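PDB 5DIC: odorant-binding protein, which binds long-chain fatty acids such as palmitic acid in the oral disk of the blowfly, probably solubilising and carrying them. Local coordinates for residues Val20-Val25 with Gly49-Glu54; Ala30-Asn35 with Pro43-Phe48. One frame throughout, in Å; residues are numbered along the deposited sequence.

Contact 1 of 2, residues Val20-Val25 with Gly49-Glu54; sequences VKQEKV and GTCFFE. With PLM (palmitic acid), chain B.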
ATOM      1  N   VAL A  20      -9.136   1.338   9.287  1.00 11.45           N
ATOM      2  CA  VAL A  20     -10.185   0.420   9.715  1.00 11.58           C
ATOM      3  C   VAL A  20     -11.478   1.202   9.956  1.00 12.17           C
ATOM      4  O   VAL A  20     -12.569   0.781   9.574  1.00 12.33           O
ATOM      5  CB  VAL A  20      -9.751  -0.356  10.988  1.00 13.08           C
ATOM      6  CG1 VAL A  20     -10.941  -0.960  11.717  1.00 14.81           C
ATOM      7  CG2 VAL A  20      -8.730  -1.443  10.632  1.00 13.86           C
ATOM      8  N   LYS A  21     -11.354   2.360  10.607  1.00 12.64           N
ATOM      9  CA  LYS A  21     -12.515   3.211  10.856  1.00 14.41           C
ATOM     10  C   LYS A  21     -13.065   3.821   9.553  1.00 13.26           C
ATOM     11  O   LYS A  21     -14.248   3.696   9.246  1.00 13.15           O
ATOM     12  CB  LYS A  21     -12.148   4.316  11.836  1.00 15.31           C
ATOM     13  CG  LYS A  21     -13.317   5.214  12.189  1.00 22.05           C
ATOM     14  CD  LYS A  21     -12.957   6.262  13.242  1.00 28.31           C
ATOM     15  CE  LYS A  21     -14.152   7.141  13.569  1.00 31.99           C
ATOM     16  NZ  LYS A  21     -13.842   8.138  14.629  1.00 41.73           N
ATOM     17  N   GLN A  22     -12.192   4.442   8.765  1.00 12.07           N
ATOM     18  CA  GLN A  22     -12.634   5.197   7.596  1.00 11.89           C
ATOM     19  C   GLN A  22     -13.286   4.307   6.553  1.00 11.99           C
ATOM     20  O   GLN A  22     -14.294   4.678   5.931  1.00 12.19           O
ATOM     21  CB  GLN A  22     -11.458   5.927   6.951  1.00 11.95           C
ATOM     22  CG  GLN A  22     -11.843   6.805   5.784  1.00 13.25           C
ATOM     23  CD  GLN A  22     -10.680   7.600   5.280  1.00 13.84           C
ATOM     24  OE1 GLN A  22     -10.228   8.525   5.924  1.00 15.78           O
ATOM     25  NE2 GLN A  22     -10.136   7.192   4.141  1.00 13.93           N
ATOM     26  N   GLU A  23     -12.732   3.102   6.372  1.00 11.02           N
ATOM     27  CA  GLU A  23     -13.231   2.172   5.355  1.00 10.25           C
ATOM     28  C   GLU A  23     -14.191   1.120   5.921  1.00 10.71           C
ATOM     29  O   GLU A  23     -14.568   0.187   5.228  1.00 11.44           O
ATOM     30  CB  GLU A  23     -12.087   1.545   4.585  1.00 10.79           C
ATOM     31  CG  GLU A  23     -11.086   2.564   4.047  1.00 10.69           C
ATOM     32  CD  GLU A  23     -11.611   3.568   3.044  1.00 11.21           C
ATOM     33  OE1 GLU A  23     -12.493   3.221   2.232  1.00 12.50           O
ATOM     34  OE2 GLU A  23     -11.051   4.686   3.015  1.00 12.62           O
ATOM     35  N   LYS A  24     -14.607   1.300   7.175  1.00 11.69           N
ATOM     36  CA  LYS A  24     -15.678   0.483   7.753  1.00 12.24           C
ATOM     37  C   LYS A  24     -15.350  -1.000   7.681  1.00 11.82           C
ATOM     38  O   LYS A  24     -16.186  -1.832   7.366  1.00 12.96           O
ATOM     39  CB  LYS A  24     -17.028   0.822   7.143  1.00 13.06           C
ATOM     40  CG  LYS A  24     -17.396   2.265   7.390  1.00 13.81           C
ATOM     41  CD  LYS A  24     -18.696   2.645   6.722  1.00 16.29           C
ATOM     42  CE  LYS A  24     -19.099   4.034   7.166  1.00 20.16           C
ATOM     43  NZ  LYS A  24     -18.169   5.081   6.686  1.00 33.44           N
ATOM     44  N   VAL A  25     -14.110  -1.322   8.014  1.00 12.03           N
ATOM     45  CA  VAL A  25     -13.609  -2.686   7.941  1.00 12.52           C
ATOM     46  C   VAL A  25     -14.193  -3.490   9.109  1.00 13.49           C
ATOM     47  O   VAL A  25     -14.223  -2.989  10.230  1.00 15.09           O
ATOM     48  CB  VAL A  25     -12.068  -2.642   7.974  1.00 13.52           C
ATOM     49  CG1 VAL A  25     -11.443  -4.012   7.960  1.00 14.82           C
ATOM     50  CG2 VAL A  25     -11.496  -1.750   6.857  1.00 13.31           C
ATOM     51  N   GLY A  49      -6.571  -1.077   2.153  1.00  9.90           N
ATOM     52  CA  GLY A  49      -5.224  -0.935   1.618  1.00 10.54           C
ATOM     53  C   GLY A  49      -5.075   0.379   0.888  1.00  9.97           C
ATOM     54  O   GLY A  49      -4.069   1.050   1.027  1.00 10.06           O
ATOM     55  N   THR A  50      -6.085   0.731   0.081  1.00  9.41           N
ATOM     56  CA  THR A  50      -6.074   2.018  -0.600  1.00  9.22           C
ATOM     57  C   THR A  50      -5.955   3.169   0.369  1.00  9.66           C
ATOM     58  O   THR A  50      -5.127   4.071   0.200  1.00 10.40           O
ATOM     59  CB  THR A  50      -7.319   2.112  -1.497  1.00  9.46           C
ATOM     60  OG1 THR A  50      -7.302   1.061  -2.470  1.00 10.87           O
ATOM     61  CG2 THR A  50      -7.394   3.384  -2.239  1.00 10.30           C
ATOM     62  N   CYS A  51      -6.790   3.129   1.402  1.00  9.32           N
ATOM     63  CA  CYS A  51      -6.713   4.115   2.464  1.00  9.62           C
ATOM     64  C   CYS A  51      -5.320   4.194   3.077  1.00  9.79           C
ATOM     65  O   CYS A  51      -4.799   5.277   3.319  1.00 10.49           O
ATOM     66  CB  CYS A  51      -7.755   3.802   3.538  1.00 10.16           C
ATOM     67  SG  CYS A  51      -7.756   4.844   4.984  1.00 12.02           S
ATOM     68  N   PHE A  52      -4.718   3.031   3.343  1.00  9.59           N
ATOM     69  CA  PHE A  52      -3.426   3.020   3.994  1.00  9.72           C
ATOM     70  C   PHE A  52      -2.425   3.772   3.131  1.00  9.40           C
ATOM     71  O   PHE A  52      -1.649   4.591   3.634  1.00 10.63           O
ATOM     72  CB  PHE A  52      -3.017   1.585   4.281  1.00 10.40           C
ATOM     73  CG  PHE A  52      -1.734   1.481   5.039  1.00 11.41           C
ATOM     74  CD1 PHE A  52      -1.733   1.539   6.424  1.00 12.99           C
ATOM     75  CD2 PHE A  52      -0.534   1.355   4.383  1.00 12.62           C
ATOM     76  CE1 PHE A  52      -0.555   1.476   7.131  1.00 14.86           C
ATOM     77  CE2 PHE A  52       0.664   1.301   5.087  1.00 15.02           C
ATOM     78  CZ  PHE A  52       0.627   1.371   6.459  1.00 15.80           C
ATOM     79  N   PHE A  53      -2.385   3.443   1.849  1.00  9.79           N
ATOM     80  CA  PHE A  53      -1.461   4.118   0.948  1.00  9.41           C
ATOM     81  C   PHE A  53      -1.731   5.584   0.762  1.00  9.40           C
ATOM     82  O   PHE A  53      -0.793   6.364   0.557  1.00 10.68           O
ATOM     83  CB  PHE A  53      -1.356   3.321  -0.366  1.00 10.27           C
ATOM     84  CG  PHE A  53      -0.677   1.981  -0.145  1.00 11.71           C
ATOM     85  CD1 PHE A  53       0.622   1.914   0.337  1.00 13.08           C
ATOM     86  CD2 PHE A  53      -1.362   0.807  -0.353  1.00 13.16           C
ATOM     87  CE1 PHE A  53       1.212   0.698   0.612  1.00 14.64           C
ATOM     88  CE2 PHE A  53      -0.789  -0.423  -0.101  1.00 14.33           C
ATOM     89  CZ  PHE A  53       0.503  -0.472   0.396  1.00 15.64           C
ATOM     90  N   GLU A  54      -2.991   5.969   0.885  1.00  9.35           N
ATOM     91  CA  GLU A  54      -3.334   7.390   0.940  1.00 10.33           C
ATOM     92  C   GLU A  54      -2.787   8.055   2.214  1.00 10.93           C
ATOM     93  O   GLU A  54      -2.173   9.124   2.161  1.00 11.16           O
ATOM     94  CB  GLU A  54      -4.846   7.587   0.838  1.00 10.72           C
ATOM     95  CG  GLU A  54      -5.434   7.229  -0.509  1.00 10.89           C
ATOM     96  CD  GLU A  54      -6.947   7.135  -0.540  1.00 11.06           C
ATOM     97  OE1 GLU A  54      -7.587   7.105   0.541  1.00 12.87           O
ATOM     98  OE2 GLU A  54      -7.509   7.068  -1.664  1.00 11.89           O
TER
HETATM   99  C1  PLM B 201       4.544   5.356   7.277  1.00 22.05           C
HETATM  100  O1  PLM B 201       5.229   5.694   6.275  1.00 27.33           O
HETATM  101  O2  PLM B 201       3.659   6.090   7.749  1.00 22.93           O
HETATM  102  C2  PLM B 201       4.705   4.012   7.944  1.00 23.19           C
HETATM  103  C3  PLM B 201       5.618   3.069   7.174  1.00 26.37           C
HETATM  104  C4  PLM B 201       4.953   2.552   5.916  1.00 29.05           C
HETATM  105  C5  PLM B 201       5.743   1.362   5.401  1.00 39.22           C
HETATM  106  C6  PLM B 201       5.335   1.004   3.992  1.00 37.17           C
HETATM  107  C7  PLM B 201       5.929   1.984   3.006  1.00 29.01           C
HETATM  108  C8  PLM B 201       5.655   1.413   1.639  1.00 27.89           C
HETATM  109  C9  PLM B 201       5.650   2.565   0.664  1.00 25.13           C
HETATM  110  CA  PLM B 201       5.716   2.155  -0.799  1.00 34.89           C
HETATM  111  CB  PLM B 201       4.465   2.420  -1.611  1.00 28.87           C
HETATM  112  CC  PLM B 201       4.400   1.552  -2.863  1.00 25.58           C
HETATM  113  CD  PLM B 201       3.027   0.900  -3.015  1.00 21.84           C
HETATM  114  CE  PLM B 201       1.890   1.907  -3.271  1.00 20.15           C
HETATM  115  CF  PLM B 201       0.560   1.184  -3.552  1.00 19.44           C
HETATM  116  CG  PLM B 201      -0.611   2.093  -3.892  1.00 20.86           C
HETATM  117  O   HOH W   1      -7.806   8.488   2.928  1.00 19.11           O
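Q22 and E23, at the C-terminal end of helix 6-22, meet C51 on helix 43-55 in the largely helical PBP/GOBP fold, beside the C19-C51 disulfide that joins these two helices. Helix 6-22 ends in a Schellman motif: K24, with positive phi, is its C-prime residue, and V25 N bonds to V20 O as K24 N bonds to K21 O. Just before this turn Q22 reaches across. Its CB points toward helix 43-55, CG lies anti to the backbone N (chi1 -176°) and the chain stays extended, which carries CD to 4.0 Å from C51 SG and NE2 to 3.4 Å from the same sulfur, a packing contact. NE2 also donates to E23 OE2 at 2.9 Å, nearly straight (165°) and close to the amide plane, and gives a second hydrogen bond to a water that in turn donates to E54 OE1. The other end of the amide, Q22 OE1, accepts from K55 NZ. E23 folds back at chi2 (-62°), laying CG 3.6 Å from C51 CB, with OE2 also against that carbon. E23 OE2 and E54 OE1 lie 4.9 Å apart, and R97 of helix 97-113 forms salt bridges with both, probably offsetting their mutual repulsion. One turn of helix 43-55 has a polar, disulfide-linked side toward helix 6-22 and an apolar side where F53 borders one of the bound palmitic acid molecules. The penultimate ligand carbon, CF, sits over the centre of the F53 ring, 3.7 Å from F53 CG. With an alanine at F53 the last carbons of the ligand chain would probably lose this aromatic surface and be freer to shift. Over the opposite face of the F53 ring, offset toward its rim, lies F52 CD2.

Contact 2 of 2, residues Ala30-Asn35 with Pro43-Phe48; sequences ATKLRN and PAMKCF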
ATOM      1  N   ALA A  30     -10.353  -6.842   9.752  1.00 11.54           N
ATOM      2  CA  ALA A  30      -9.247  -6.128  10.408  1.00 13.19           C
ATOM      3  C   ALA A  30      -8.220  -7.107  10.955  1.00 12.31           C
ATOM      4  O   ALA A  30      -7.034  -6.865  10.855  1.00 12.88           O
ATOM      5  CB  ALA A  30      -9.751  -5.217  11.527  1.00 14.15           C
ATOM      6  N   THR A  31      -8.673  -8.211  11.537  1.00 11.93           N
ATOM      7  CA  THR A  31      -7.739  -9.203  12.062  1.00 13.40           C
ATOM      8  C   THR A  31      -6.991  -9.935  10.933  1.00 12.36           C
ATOM      9  O   THR A  31      -5.794 -10.200  11.061  1.00 12.77           O
ATOM     10  CB  THR A  31      -8.403 -10.125  13.088  1.00 16.89           C
ATOM     11  OG1 THR A  31      -7.362 -10.802  13.784  1.00 21.92           O
ATOM     12  CG2 THR A  31      -9.249 -11.138  12.521  1.00 22.37           C
ATOM     13  N   LYS A  32      -7.669 -10.209   9.823  1.00 11.94           N
ATOM     14  CA  LYS A  32      -6.937 -10.711   8.669  1.00 12.27           C
ATOM     15  C   LYS A  32      -5.849  -9.750   8.270  1.00 11.87           C
ATOM     16  O   LYS A  32      -4.703 -10.147   8.012  1.00 13.63           O
ATOM     17  CB  LYS A  32      -7.858 -11.007   7.486  1.00 13.14           C
ATOM     18  CG  LYS A  32      -8.707 -12.252   7.698  1.00 15.20           C
ATOM     19  CD  LYS A  32      -9.400 -12.697   6.437  1.00 20.96           C
ATOM     20  CE  LYS A  32     -10.623 -11.894   6.084  1.00 29.02           C
ATOM     21  NZ  LYS A  32     -11.504 -12.715   5.199  1.00 35.35           N
ATOM     22  N   LEU A  33      -6.206  -8.478   8.142  1.00 11.96           N
ATOM     23  CA  LEU A  33      -5.220  -7.477   7.712  1.00 12.58           C
ATOM     24  C   LEU A  33      -4.031  -7.377   8.669  1.00 12.98           C
ATOM     25  O   LEU A  33      -2.882  -7.335   8.230  1.00 15.04           O
ATOM     26  CB  LEU A  33      -5.899  -6.118   7.520  1.00 12.54           C
ATOM     27  CG  LEU A  33      -6.883  -6.026   6.359  1.00 12.51           C
ATOM     28  CD1 LEU A  33      -7.868  -4.879   6.570  1.00 12.84           C
ATOM     29  CD2 LEU A  33      -6.124  -5.920   5.049  1.00 13.53           C
ATOM     30  N   ARG A  34      -4.306  -7.378   9.967  1.00 12.99           N
ATOM     31  CA  ARG A  34      -3.226  -7.302  10.952  1.00 14.36           C
ATOM     32  C   ARG A  34      -2.275  -8.481  10.880  1.00 14.87           C
ATOM     33  O   ARG A  34      -1.116  -8.337  11.209  1.00 17.77           O
ATOM     34  CB  ARG A  34      -3.852  -7.200  12.343  1.00 18.24           C
ATOM     35  CG  ARG A  34      -2.936  -6.842  13.507  1.00 23.16           C
ATOM     36  CD  ARG A  34      -3.461  -7.355  14.843  1.00 25.09           C
ATOM     37  NE  ARG A  34      -4.880  -7.676  14.810  1.00 28.49           N
ATOM     38  CZ  ARG A  34      -5.541  -8.228  15.819  1.00 26.03           C
ATOM     39  NH1 ARG A  34      -4.918  -8.541  16.955  1.00 30.62           N
ATOM     40  NH2 ARG A  34      -6.826  -8.464  15.715  1.00 26.88           N
ATOM     41  N   ASN A  35      -2.785  -9.624  10.441  1.00 14.47           N
ATOM     42  CA  ASN A  35      -1.989 -10.834  10.282  1.00 15.26           C
ATOM     43  C   ASN A  35      -1.436 -11.042   8.887  1.00 17.07           C
ATOM     44  O   ASN A  35      -0.911 -12.104   8.582  1.00 20.44           O
ATOM     45  CB  ASN A  35      -2.802 -12.042  10.749  1.00 15.04           C
ATOM     46  CG  ASN A  35      -2.911 -12.081  12.252  1.00 14.63           C
ATOM     47  OD1 ASN A  35      -1.957 -12.486  12.917  1.00 15.81           O
ATOM     48  ND2 ASN A  35      -4.010 -11.616  12.798  1.00 13.97           N
ATOM     49  N   PRO A  43     -13.798  -6.687  -0.622  1.00 12.38           N
ATOM     50  CA  PRO A  43     -13.847  -5.288  -1.066  1.00 12.51           C
ATOM     51  C   PRO A  43     -13.382  -4.300   0.017  1.00 11.35           C
ATOM     52  O   PRO A  43     -12.666  -3.361  -0.289  1.00 11.90           O
ATOM     53  CB  PRO A  43     -15.316  -5.091  -1.471  1.00 14.07           C
ATOM     54  CG  PRO A  43     -15.704  -6.458  -1.949  1.00 15.10           C
ATOM     55  CD  PRO A  43     -15.030  -7.412  -0.998  1.00 13.94           C
ATOM     56  N   ALA A  44     -13.764  -4.518   1.276  1.00 10.91           N
ATOM     57  CA  ALA A  44     -13.378  -3.598   2.327  1.00 10.63           C
ATOM     58  C   ALA A  44     -11.887  -3.714   2.630  1.00 10.78           C
ATOM     59  O   ALA A  44     -11.264  -2.728   3.015  1.00 11.19           O
ATOM     60  CB  ALA A  44     -14.205  -3.805   3.589  1.00 12.39           C
ATOM     61  N   MET A  45     -11.303  -4.907   2.464  1.00 10.17           N
ATOM     62  CA  MET A  45      -9.862  -5.019   2.591  1.00 10.17           C
ATOM     63  C   MET A  45      -9.112  -4.243   1.495  1.00 10.09           C
ATOM     64  O   MET A  45      -8.076  -3.632   1.772  1.00 10.69           O
ATOM     65  CB  MET A  45      -9.443  -6.491   2.611  1.00 11.20           C
ATOM     66  CG  MET A  45      -9.936  -7.228   3.848  1.00 13.06           C
ATOM     67  SD  MET A  45      -9.782  -9.014   3.747  1.00 15.10           S
ATOM     68  CE  MET A  45      -8.004  -9.161   3.787  1.00 16.59           C
ATOM     69  N   LYS A  46      -9.642  -4.270   0.270  1.00 10.30           N
ATOM     70  CA  LYS A  46      -9.058  -3.445  -0.785  1.00 10.18           C
ATOM     71  C   LYS A  46      -9.173  -1.966  -0.456  1.00  9.80           C
ATOM     72  O   LYS A  46      -8.234  -1.194  -0.683  1.00 10.39           O
ATOM     73  CB  LYS A  46      -9.746  -3.729  -2.127  1.00 11.13           C
ATOM     74  CG  LYS A  46      -9.523  -5.141  -2.652  1.00 13.01           C
ATOM     75  CD  LYS A  46     -10.178  -5.264  -4.042  1.00 17.83           C
ATOM     76  CE  LYS A  46     -10.068  -6.616  -4.682  1.00 21.81           C
ATOM     77  NZ  LYS A  46     -10.800  -6.536  -5.988  1.00 28.21           N
ATOM     78  N   CYS A  47     -10.315  -1.558   0.079  1.00  9.61           N
ATOM     79  CA  CYS A  47     -10.435  -0.168   0.474  1.00 10.17           C
ATOM     80  C   CYS A  47      -9.510   0.194   1.625  1.00 10.26           C
ATOM     81  O   CYS A  47      -8.914   1.263   1.619  1.00 10.34           O
ATOM     82  CB  CYS A  47     -11.852   0.168   0.865  1.00 10.42           C
ATOM     83  SG  CYS A  47     -13.036   0.215  -0.506  1.00 12.44           S
ATOM     84  N   PHE A  48      -9.373  -0.715   2.602  1.00 10.43           N
ATOM     85  CA  PHE A  48      -8.390  -0.502   3.656  1.00 10.41           C
ATOM     86  C   PHE A  48      -6.999  -0.238   3.080  1.00 10.03           C
ATOM     87  O   PHE A  48      -6.320   0.695   3.497  1.00 10.43           O
ATOM     88  CB  PHE A  48      -8.320  -1.727   4.584  1.00 10.59           C
ATOM     89  CG  PHE A  48      -7.175  -1.623   5.556  1.00 10.71           C
ATOM     90  CD1 PHE A  48      -5.943  -2.109   5.209  1.00 11.17           C
ATOM     91  CD2 PHE A  48      -7.307  -0.971   6.765  1.00 11.24           C
ATOM     92  CE1 PHE A  48      -4.843  -1.922   6.027  1.00 12.81           C
ATOM     93  CE2 PHE A  48      -6.237  -0.792   7.598  1.00 12.54           C
ATOM     94  CZ  PHE A  48      -4.999  -1.258   7.233  1.00 12.74           C
TER
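L33 lies over one face of the F48 ring and packs alongside M45. The leucine and the phenylalanine slide past each other in opposite directions, and a methyl, L33 CD1, lies over the face of the ring. It is 3.9 Å from the F48 ring centroid and 28° off the ring normal, a CH-pi contact displaced toward the attached end of the ring, with CD1 3.5 Å from F48 CG. The second methyl, L33 CD2, also reaches F48 CD1, at 3.8 Å. F48 has CG anti to its own N, a setting that carries the ring out toward helix 27-34. L33 and M45 also run in opposite senses: L33 CD2 packs against M45 CE at 4.0 Å, and L33 CG lies beside M45 CG. This is apolar helix-helix packing between helix 27-34 and helix 43-55 of the PBP/GOBP fold, whose short segments cross at -52° with their axes 10.7 Å apart at closest approach; L33 is the most covered residue between them. K32 approaches differently, its side chain crossing M45 at about a right angle. The methionine bends at chi3 (68°), which turns CE back toward K32 CB while SD faces K32 CE at 3.8 Å; the aliphatic part of the lysine lies against the thioether. Beyond L33, V25 packs against both that leucine and F48, and the F48 ring also meets the ring of F16 from helix 6-22.

From the N terminus, helix 6-22 runs into its capping turn, where contact 1 opens; the chain then forms helix 27-34, turns through a non-helical connection and enters helix 43-55. Contact 2 closes the shorter loop first, joining 30-35 to 43-48 across seven residues, and contact 1 closes the longer one around it, bringing 20-25 to 49-54 on the next part of the same helix. The two pairings are therefore nested, not crossed. Helix 43-55 serves both, and they touch directly: E23 OE1 lies 3.4 Å from C47 CB, and V25 CG2 packs on F48 CB. Together they tie the first three helices into one unit.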